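Local coordinates for endoglucanase (Clostridium thermocellum, PDB 2YIK), which probably hydrolyses the beta-1,4-glucosidic bonds of cellulose, as a glycoside hydrolase family 9 cellulase, at residues K42-Q45 and Y46-F49; I332-L335 and Y336-S340; D345-K348 and R349-K353. All coordinates share one frame; numbering follows the deposited sequence.

Interaction 1. Residues K42-Q45 and Y46-F49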
ATOM      1  N   LYS A  42     -19.555   3.135   7.108  1.00 30.72           N
ATOM      2  CA  LYS A  42     -19.867   3.016   5.693  1.00 29.32           C
ATOM      3  C   LYS A  42     -18.648   3.407   4.860  1.00 28.66           C
ATOM      4  O   LYS A  42     -18.408   2.846   3.790  1.00 27.70           O
ATOM      5  CB  LYS A  42     -21.051   3.919   5.344  1.00 31.21           C
ATOM      6  CG  LYS A  42     -21.350   3.986   3.858  1.00 33.67           C
ATOM      7  CD  LYS A  42     -22.508   4.937   3.539  1.00 35.63           C
ATOM      8  CE  LYS A  42     -22.531   5.258   2.045  1.00 37.42           C
ATOM      9  NZ  LYS A  42     -23.726   6.054   1.642  1.00 37.74           N
ATOM     10  N   ALA A  43     -17.877   4.375   5.348  1.00 26.83           N
ATOM     11  CA  ALA A  43     -16.686   4.822   4.629  1.00 26.49           C
ATOM     12  C   ALA A  43     -15.686   3.670   4.554  1.00 25.73           C
ATOM     13  O   ALA A  43     -15.074   3.426   3.513  1.00 26.02           O
ATOM     14  CB  ALA A  43     -16.069   6.018   5.338  1.00 26.00           C
ATOM     15  N   LEU A  44     -15.532   2.958   5.665  1.00 26.56           N
ATOM     16  CA  LEU A  44     -14.627   1.814   5.723  1.00 27.46           C
ATOM     17  C   LEU A  44     -15.107   0.762   4.729  1.00 27.92           C
ATOM     18  O   LEU A  44     -14.336   0.257   3.909  1.00 26.71           O
ATOM     19  CB  LEU A  44     -14.609   1.213   7.136  1.00 26.60           C
ATOM     20  CG  LEU A  44     -13.828  -0.097   7.287  1.00 28.05           C
ATOM     21  CD1 LEU A  44     -12.378   0.132   6.873  1.00 27.57           C
ATOM     22  CD2 LEU A  44     -13.895  -0.598   8.726  1.00 24.82           C
ATOM     23  N   GLN A  45     -16.393   0.434   4.808  1.00 28.97           N
ATOM     24  CA  GLN A  45     -16.978  -0.551   3.909  1.00 29.36           C
ATOM     25  C   GLN A  45     -16.691  -0.204   2.458  1.00 28.83           C
ATOM     26  O   GLN A  45     -16.140  -1.015   1.712  1.00 28.97           O
ATOM     27  CB  GLN A  45     -18.491  -0.630   4.125  1.00 31.57           C
ATOM     28  CG  GLN A  45     -19.228  -1.363   3.024  1.00 32.47           C
ATOM     29  CD  GLN A  45     -20.743  -1.256   3.156  1.00 35.27           C
ATOM     30  OE1 GLN A  45     -21.277  -0.192   3.479  1.00 33.76           O
ATOM     31  NE2 GLN A  45     -21.442  -2.355   2.889  1.00 34.61           N
ATOM     32  N   TYR A  46     -17.067   1.006   2.062  1.00 28.03           N
ATOM     33  CA  TYR A  46     -16.853   1.456   0.696  1.00 28.65           C
ATOM     34  C   TYR A  46     -15.386   1.509   0.270  1.00 29.01           C
ATOM     35  O   TYR A  46     -15.051   1.110  -0.845  1.00 29.00           O
ATOM     36  CB  TYR A  46     -17.487   2.838   0.495  1.00 30.10           C
ATOM     37  CG  TYR A  46     -18.966   2.811   0.166  1.00 31.07           C
ATOM     38  CD1 TYR A  46     -19.860   2.070   0.937  1.00 30.81           C
ATOM     39  CD2 TYR A  46     -19.473   3.545  -0.905  1.00 30.76           C
ATOM     40  CE1 TYR A  46     -21.218   2.059   0.652  1.00 32.75           C
ATOM     41  CE2 TYR A  46     -20.834   3.543  -1.203  1.00 32.00           C
ATOM     42  CZ  TYR A  46     -21.701   2.799  -0.418  1.00 32.72           C
ATOM     43  OH  TYR A  46     -23.051   2.802  -0.693  1.00 31.69           O
ATOM     44  N   SER A  47     -14.514   1.988   1.154  1.00 28.95           N
ATOM     45  CA  SER A  47     -13.092   2.130   0.826  1.00 28.35           C
ATOM     46  C   SER A  47     -12.413   0.925   0.177  1.00 28.86           C
ATOM     47  O   SER A  47     -11.584   1.095  -0.715  1.00 27.71           O
ATOM     48  CB  SER A  47     -12.282   2.556   2.067  1.00 28.36           C
ATOM     49  OG  SER A  47     -12.135   1.503   3.004  1.00 26.57           O
ATOM     50  N   MET A  48     -12.757  -0.286   0.605  1.00 29.44           N
ATOM     51  CA  MET A  48     -12.116  -1.473   0.046  1.00 28.69           C
ATOM     52  C   MET A  48     -12.563  -1.864  -1.350  1.00 27.93           C
ATOM     53  O   MET A  48     -11.840  -2.569  -2.058  1.00 27.08           O
ATOM     54  CB  MET A  48     -12.273  -2.662   0.998  1.00 27.29           C
ATOM     55  CG  MET A  48     -11.431  -2.510   2.247  1.00 30.04           C
ATOM     56  SD  MET A  48     -11.635  -3.797   3.493  1.00 33.79           S
ATOM     57  CE  MET A  48     -12.994  -3.167   4.389  1.00 31.29           C
ATOM     58  N   PHE A  49     -13.737  -1.404  -1.763  1.00 27.38           N
ATOM     59  CA  PHE A  49     -14.233  -1.755  -3.086  1.00 27.99           C
ATOM     60  C   PHE A  49     -13.368  -1.273  -4.232  1.00 27.35           C
ATOM     61  O   PHE A  49     -13.479  -1.787  -5.342  1.00 27.57           O
ATOM     62  CB  PHE A  49     -15.672  -1.273  -3.253  1.00 27.60           C
ATOM     63  CG  PHE A  49     -16.663  -2.178  -2.604  1.00 28.54           C
ATOM     64  CD1 PHE A  49     -17.199  -3.262  -3.298  1.00 29.14           C
ATOM     65  CD2 PHE A  49     -17.011  -1.994  -1.273  1.00 27.83           C
ATOM     66  CE1 PHE A  49     -18.061  -4.156  -2.662  1.00 30.02           C
ATOM     67  CE2 PHE A  49     -17.865  -2.873  -0.633  1.00 27.75           C
ATOM     68  CZ  PHE A  49     -18.396  -3.957  -1.327  1.00 29.30           C
TER
HETATM   69  O   HOH W   1     -24.166   5.427  -1.757  1.00 47.03           O
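Lys42 swings its CG anti to the backbone N (chi1 173°) and stays extended to its end, so the chain passes over the ring of Tyr46, four residues on. This is an i to i+4 side-chain contact, largely buried, on helix 40-47, near the start of the modelled family 9 catalytic domain, whose fold is an (alpha/alpha)6 barrel. The methylene does the touching: Lys42 CE lies 3.9 Å from the Tyr46 ring centroid and 26° off the ring normal, a CH-pi contact displaced toward the rim. Gln45 runs alongside the same ring and brings its OE1 to the edge, 3.6 Å from Tyr46 CE1, with the amide steeply turned against the ring. The polar ends have partners beyond the helix: Asp524 accepts from Tyr46 OH through OD2 and gives its N-H to Gln45 OE1, while Lys42 NZ bonds to Tyr442 O. A water also donates to Tyr46 OH at 3.0 Å and takes a weak bond from Lys42 NZ. The backbone bonds Tyr46 N to Lys42 O (2.9 Å) and Ser47 N to Ala43 O (2.8 Å) are the i+4 to i bonds of the helix. Ser47 places OG between its own N and carbonyl carbon (chi1 73°), from where it donates back to Leu44 O at 2.7 Å. Met48 bends its tail so that CE rests 4.2 Å from Leu44 CD1. Further along the chain, Gln45 O meets the edge of the Phe49 ring, 3.3 Å from CD2.

Interaction 2. Residues I332-L335 and Y336-S340. With CA (calcium ion), chain B.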
ATOM      1  N   ILE A 332       7.126  -1.496  19.140  1.00 23.48           N
ATOM      2  CA  ILE A 332       8.032  -2.559  19.552  1.00 24.20           C
ATOM      3  C   ILE A 332       8.644  -2.177  20.900  1.00 24.91           C
ATOM      4  O   ILE A 332       8.757  -3.004  21.809  1.00 23.34           O
ATOM      5  CB  ILE A 332       9.144  -2.757  18.494  1.00 23.77           C
ATOM      6  CG1 ILE A 332       8.581  -3.562  17.319  1.00 23.37           C
ATOM      7  CG2 ILE A 332      10.372  -3.423  19.115  1.00 23.94           C
ATOM      8  CD1 ILE A 332       9.483  -3.596  16.111  1.00 23.41           C
ATOM      9  N   ASN A 333       9.024  -0.910  21.025  1.00 24.15           N
ATOM     10  CA  ASN A 333       9.610  -0.428  22.258  1.00 23.54           C
ATOM     11  C   ASN A 333       8.611  -0.484  23.406  1.00 24.13           C
ATOM     12  O   ASN A 333       8.971  -0.851  24.523  1.00 23.98           O
ATOM     13  CB  ASN A 333      10.102   1.007  22.107  1.00 24.91           C
ATOM     14  CG  ASN A 333      10.662   1.546  23.397  1.00 24.77           C
ATOM     15  OD1 ASN A 333      10.074   2.417  24.040  1.00 25.12           O
ATOM     16  ND2 ASN A 333      11.797   1.007  23.796  1.00 21.98           N
ATOM     17  N   ASP A 334       7.364  -0.109  23.132  1.00 23.53           N
ATOM     18  CA  ASP A 334       6.322  -0.121  24.156  1.00 24.59           C
ATOM     19  C   ASP A 334       6.044  -1.537  24.635  1.00 26.19           C
ATOM     20  O   ASP A 334       5.856  -1.776  25.825  1.00 27.37           O
ATOM     21  CB  ASP A 334       5.015   0.476  23.620  1.00 24.53           C
ATOM     22  CG  ASP A 334       5.066   1.993  23.478  1.00 26.97           C
ATOM     23  OD1 ASP A 334       5.977   2.632  24.048  1.00 26.35           O
ATOM     24  OD2 ASP A 334       4.171   2.549  22.802  1.00 29.18           O
ATOM     25  N   LEU A 335       6.027  -2.463  23.687  1.00 25.82           N
ATOM     26  CA  LEU A 335       5.754  -3.871  23.936  1.00 28.10           C
ATOM     27  C   LEU A 335       6.830  -4.623  24.723  1.00 29.32           C
ATOM     28  O   LEU A 335       6.530  -5.370  25.659  1.00 29.26           O
ATOM     29  CB  LEU A 335       5.574  -4.572  22.587  1.00 29.51           C
ATOM     30  CG  LEU A 335       4.312  -5.330  22.178  1.00 32.01           C
ATOM     31  CD1 LEU A 335       3.067  -4.727  22.796  1.00 32.00           C
ATOM     32  CD2 LEU A 335       4.244  -5.307  20.654  1.00 31.03           C
ATOM     33  N   TYR A 336       8.081  -4.403  24.335  1.00 28.58           N
ATOM     34  CA  TYR A 336       9.207  -5.116  24.909  1.00 28.92           C
ATOM     35  C   TYR A 336      10.273  -4.365  25.697  1.00 29.22           C
ATOM     36  O   TYR A 336      11.119  -4.997  26.318  1.00 30.66           O
ATOM     37  CB  TYR A 336       9.889  -5.885  23.778  1.00 28.68           C
ATOM     38  CG  TYR A 336       8.939  -6.784  23.031  1.00 27.90           C
ATOM     39  CD1 TYR A 336       8.400  -7.911  23.647  1.00 27.32           C
ATOM     40  CD2 TYR A 336       8.551  -6.500  21.720  1.00 27.96           C
ATOM     41  CE1 TYR A 336       7.496  -8.736  22.986  1.00 28.16           C
ATOM     42  CE2 TYR A 336       7.643  -7.324  21.042  1.00 29.81           C
ATOM     43  CZ  TYR A 336       7.122  -8.445  21.686  1.00 30.36           C
ATOM     44  OH  TYR A 336       6.245  -9.287  21.030  1.00 31.91           O
ATOM     45  N   ASP A 337      10.253  -3.040  25.687  1.00 28.82           N
ATOM     46  CA  ASP A 337      11.280  -2.292  26.400  1.00 29.35           C
ATOM     47  C   ASP A 337      10.734  -0.985  26.988  1.00 30.13           C
ATOM     48  O   ASP A 337      11.452  -0.018  27.147  1.00 29.31           O
ATOM     49  CB  ASP A 337      12.429  -2.014  25.425  1.00 29.26           C
ATOM     50  CG  ASP A 337      13.702  -1.568  26.116  1.00 31.12           C
ATOM     51  OD1 ASP A 337      14.132  -2.226  27.087  1.00 30.02           O
ATOM     52  OD2 ASP A 337      14.289  -0.563  25.666  1.00 30.00           O
ATOM     53  N   LYS A 338       9.457  -0.981  27.339  1.00 32.33           N
ATOM     54  CA  LYS A 338       8.788   0.202  27.886  1.00 34.80           C
ATOM     55  C   LYS A 338       9.479   0.905  29.057  1.00 35.74           C
ATOM     56  O   LYS A 338       9.674   2.123  29.027  1.00 34.19           O
ATOM     57  CB  LYS A 338       7.360  -0.186  28.296  1.00 37.56           C
ATOM     58  CG  LYS A 338       6.524   0.919  28.937  1.00 42.61           C
ATOM     59  CD  LYS A 338       5.914   1.847  27.901  1.00 46.04           C
ATOM     60  CE  LYS A 338       4.535   2.325  28.371  1.00 48.60           C
ATOM     61  NZ  LYS A 338       3.844   3.159  27.338  1.00 49.80           N
ATOM     62  N   ASP A 339       9.853   0.143  30.082  1.00 36.83           N
ATOM     63  CA  ASP A 339      10.469   0.726  31.275  1.00 38.47           C
ATOM     64  C   ASP A 339      11.997   0.762  31.389  1.00 37.30           C
ATOM     65  O   ASP A 339      12.531   0.822  32.496  1.00 37.83           O
ATOM     66  CB  ASP A 339       9.894   0.051  32.526  1.00 41.07           C
ATOM     67  CG  ASP A 339       8.370   0.079  32.555  1.00 45.34           C
ATOM     68  OD1 ASP A 339       7.780   1.161  32.315  1.00 47.29           O
ATOM     69  OD2 ASP A 339       7.760  -0.983  32.825  1.00 47.33           O
ATOM     70  N   SER A 340      12.711   0.729  30.272  1.00 34.70           N
ATOM     71  CA  SER A 340      14.166   0.794  30.347  1.00 32.04           C
ATOM     72  C   SER A 340      14.708   1.497  29.104  1.00 29.97           C
ATOM     73  O   SER A 340      13.950   1.792  28.204  1.00 28.05           O
ATOM     74  CB  SER A 340      14.760  -0.614  30.487  1.00 31.46           C
ATOM     75  OG  SER A 340      15.179  -1.139  29.241  1.00 34.88           O
TER
HETATM   76 CA    CA B1332      12.864   1.621  26.010  1.00 29.23          CA
HETATM   77  O   HOH W   2      10.980   3.246  26.875  1.00 24.57           O
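Metal coordination joins Asn333, on the last turn of helix 322-336, to Asp337, the first residue to leave it. Asp337 binds the calcium ion twice, through its backbone O at 2.4 Å and through carboxylate OD2 at 2.6 Å. Its CG stands anti to the backbone N (chi1 -165°), which brings the carboxylate round to the metal on which its carbonyl also closes. Ser340 O adds a ligand at 2.5 Å and water 2 another at 2.6 Å, with Glu344 of the following helix completing the site. Asn333 is modelled with ND2 at 2.5 Å from the calcium ion; since calcium prefers oxygen, the assignment of the amide N and O is doubtful, and so is the bond from water 2 to OD1. The same water donates more securely to Lys338 O.

Backbone hydrogen bonds close the helix: Tyr336 N to Ile332 O at 3.0 Å (N-H...O 158°) and Asp337 N to Asn333 O at 2.8 Å. The chain then folds through a type I turn, Asp337 to Ser340, whose first and last carbonyls, Asp337 O and Ser340 O, bind the ion.

Among charged groups, Asp334 OD1 and Lys338 NZ form only a long salt bridge across the turn, while Asp334 OD2 accepts from Trp362.

Apolar contact gathers round the Tyr336 ring: Leu335 CB sits over one face, 3.9 Å from its centroid and 22° off the normal, and Ile332 CG2 approaches CD2. Tyr336 also touches Tyr290 of helix 279-293.

The chemistry implies that the cation probably offsets the carboxylates of Asp337 and Glu344 and fixes the turn: helix end, loop and next helix all supply its ligands, and Phe343 N, bonded to Asp337 OD2, steadies the carboxylate.

Interaction 3. Residues D345-K348 and R349-K353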
ATOM      1  N   ASP A 345      19.395   2.943  23.767  1.00 26.23           N
ATOM      2  CA  ASP A 345      20.847   2.950  23.800  1.00 27.69           C
ATOM      3  C   ASP A 345      21.453   2.058  22.727  1.00 26.44           C
ATOM      4  O   ASP A 345      22.529   2.358  22.212  1.00 27.58           O
ATOM      5  CB  ASP A 345      21.349   2.556  25.190  1.00 27.14           C
ATOM      6  CG  ASP A 345      21.018   3.601  26.233  1.00 30.39           C
ATOM      7  OD1 ASP A 345      20.722   4.754  25.838  1.00 27.89           O
ATOM      8  OD2 ASP A 345      21.060   3.281  27.444  1.00 29.88           O
ATOM      9  N   ARG A 346      20.768   0.970  22.389  1.00 26.60           N
ATOM     10  CA  ARG A 346      21.244   0.074  21.336  1.00 26.77           C
ATOM     11  C   ARG A 346      21.137   0.820  20.007  1.00 26.39           C
ATOM     12  O   ARG A 346      22.030   0.740  19.154  1.00 26.63           O
ATOM     13  CB  ARG A 346      20.398  -1.206  21.281  1.00 28.03           C
ATOM     14  CG  ARG A 346      20.828  -2.308  22.263  1.00 30.22           C
ATOM     15  CD  ARG A 346      19.825  -3.466  22.274  1.00 31.64           C
ATOM     16  NE  ARG A 346      19.713  -4.150  20.982  1.00 31.09           N
ATOM     17  CZ  ARG A 346      18.749  -5.017  20.674  1.00 33.34           C
ATOM     18  NH1 ARG A 346      17.809  -5.310  21.563  1.00 33.68           N
ATOM     19  NH2 ARG A 346      18.721  -5.593  19.475  1.00 31.93           N
ATOM     20  N   TYR A 347      20.043   1.553  19.829  1.00 26.17           N
ATOM     21  CA  TYR A 347      19.865   2.308  18.596  1.00 25.63           C
ATOM     22  C   TYR A 347      20.938   3.394  18.450  1.00 25.82           C
ATOM     23  O   TYR A 347      21.479   3.598  17.362  1.00 25.52           O
ATOM     24  CB  TYR A 347      18.473   2.940  18.533  1.00 23.96           C
ATOM     25  CG  TYR A 347      18.356   3.916  17.380  1.00 24.39           C
ATOM     26  CD1 TYR A 347      18.574   3.500  16.066  1.00 22.13           C
ATOM     27  CD2 TYR A 347      18.120   5.271  17.613  1.00 24.11           C
ATOM     28  CE1 TYR A 347      18.569   4.411  15.011  1.00 23.63           C
ATOM     29  CE2 TYR A 347      18.113   6.192  16.566  1.00 25.19           C
ATOM     30  CZ  TYR A 347      18.341   5.754  15.268  1.00 25.54           C
ATOM     31  OH  TYR A 347      18.355   6.664  14.240  1.00 25.51           O
ATOM     32  N   LYS A 348      21.248   4.092  19.539  1.00 26.24           N
ATOM     33  CA  LYS A 348      22.274   5.129  19.481  1.00 27.86           C
ATOM     34  C   LYS A 348      23.619   4.525  19.083  1.00 28.74           C
ATOM     35  O   LYS A 348      24.336   5.085  18.251  1.00 28.33           O
ATOM     36  CB  LYS A 348      22.400   5.837  20.826  1.00 26.94           C
ATOM     37  CG  LYS A 348      21.207   6.703  21.172  1.00 27.61           C
ATOM     38  CD  LYS A 348      21.380   7.336  22.539  1.00 27.86           C
ATOM     39  CE  LYS A 348      20.219   6.997  23.445  1.00 26.91           C
ATOM     40  NZ  LYS A 348      20.282   7.690  24.753  1.00 28.29           N
ATOM     41  N   ARG A 349      23.957   3.381  19.673  1.00 30.08           N
ATOM     42  CA  ARG A 349      25.217   2.715  19.354  1.00 30.49           C
ATOM     43  C   ARG A 349      25.235   2.298  17.889  1.00 30.79           C
ATOM     44  O   ARG A 349      26.247   2.436  17.209  1.00 30.75           O
ATOM     45  CB  ARG A 349      25.427   1.478  20.248  1.00 30.39           C
ATOM     46  CG  ARG A 349      26.058   1.776  21.615  1.00 33.59           C
ATOM     47  CD  ARG A 349      26.456   0.487  22.353  1.00 33.53           C
ATOM     48  NE  ARG A 349      25.291  -0.250  22.843  1.00 35.14           N
ATOM     49  CZ  ARG A 349      24.635   0.043  23.966  1.00 36.29           C
ATOM     50  NH1 ARG A 349      25.045   1.043  24.743  1.00 36.04           N
ATOM     51  NH2 ARG A 349      23.583  -0.677  24.323  1.00 34.98           N
ATOM     52  N   ALA A 350      24.099   1.809  17.404  1.00 31.49           N
ATOM     53  CA  ALA A 350      23.971   1.341  16.024  1.00 31.80           C
ATOM     54  C   ALA A 350      24.030   2.424  14.945  1.00 32.67           C
ATOM     55  O   ALA A 350      24.511   2.178  13.844  1.00 32.97           O
ATOM     56  CB  ALA A 350      22.672   0.551  15.877  1.00 31.56           C
ATOM     57  N   SER A 351      23.530   3.616  15.251  1.00 33.02           N
ATOM     58  CA  SER A 351      23.510   4.710  14.279  1.00 34.46           C
ATOM     59  C   SER A 351      24.512   5.781  14.683  1.00 35.11           C
ATOM     60  O   SER A 351      24.400   6.934  14.274  1.00 35.82           O
ATOM     61  CB  SER A 351      22.105   5.321  14.232  1.00 32.88           C
ATOM     62  OG  SER A 351      21.736   5.828  15.508  1.00 31.81           O
ATOM     63  N   ASN A 352      25.499   5.357  15.467  1.00 36.93           N
ATOM     64  CA  ASN A 352      26.549   6.190  16.053  1.00 37.61           C
ATOM     65  C   ASN A 352      26.201   7.622  16.442  1.00 35.93           C
ATOM     66  O   ASN A 352      26.676   8.610  15.871  1.00 34.27           O
ATOM     67  CB  ASN A 352      27.860   6.137  15.244  1.00 42.32           C
ATOM     68  CG  ASN A 352      27.690   6.524  13.806  1.00 46.39           C
ATOM     69  OD1 ASN A 352      27.433   7.686  13.489  1.00 50.43           O
ATOM     70  ND2 ASN A 352      27.845   5.548  12.908  1.00 48.75           N
ATOM     71  N   LYS A 353      25.358   7.680  17.466  1.00 33.67           N
ATOM     72  CA  LYS A 353      24.895   8.896  18.098  1.00 31.51           C
ATOM     73  C   LYS A 353      25.530   8.790  19.481  1.00 31.56           C
ATOM     74  O   LYS A 353      25.892   7.690  19.914  1.00 29.98           O
ATOM     75  CB  LYS A 353      23.374   8.881  18.259  1.00 30.22           C
ATOM     76  CG  LYS A 353      22.588   9.049  16.975  1.00 28.93           C
ATOM     77  CD  LYS A 353      21.090   8.982  17.242  1.00 30.00           C
ATOM     78  CE  LYS A 353      20.292   9.347  15.998  1.00 27.86           C
ATOM     79  NZ  LYS A 353      20.680   8.496  14.845  1.00 27.09           N
TER
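Tyr347 O is gripped twice by Ser351: the backbone N donates at 2.9 Å, nearly along the C=O axis, and OG donates at 2.9 Å from above the carbonyl plane. The serine hydroxyl reaches back because it sits between its own N and carbonyl carbon (chi1 60°), a position that also lays OG over one face of the Tyr347 ring, 3.4 Å from CZ. Lys353 ties the two groups together. Bent at its last torsion, it donates from NZ to Ser351 OG at 2.9 Å and to Tyr347 OH at 3.0 Å; that phenol oxygen also bonds to Tyr306 O. Two residues earlier, the guanidinium of Arg349 folds back so that Asp345 O lies over the centre of its face, 3.6 Å from CZ, while Arg349 N takes the helical bond to the same oxygen. Lys348 NZ forms a salt bridge with Asp345 OD1 whose hydrogen bond is weak, and also donates to the carbonyls of Gln355 and Glu357.

The end of helix 342-350 is set by Lys353 N to Lys348 O, at 2.9 Å and 171°, a six-to-one bond. With Asn352 in the left-handed region (phi 33°) and a weak bond from its N to Arg349 O, this is the Schellman motif that commonly terminates alpha helices.

How the interactions relate
All three contacts lie in the family 9 catalytic region and follow one another along the chain. Interaction 1, on helix 40-47, is buried and packs on helix 499-516, joining the start of the domain to its last helix. Its centre is about 34 Å from that of interaction 2 and about 42 Å from that of interaction 3, which lies on the opposite side of the chain's centre. Interactions 2 and 3 are neighbours, centres about 16 Å and nearest atoms about 6 Å apart: one spans the end of helix 322-336, the other the end of helix 342-350. The calcium ion, also bound by Glu344, connects these consecutive helices near the periphery.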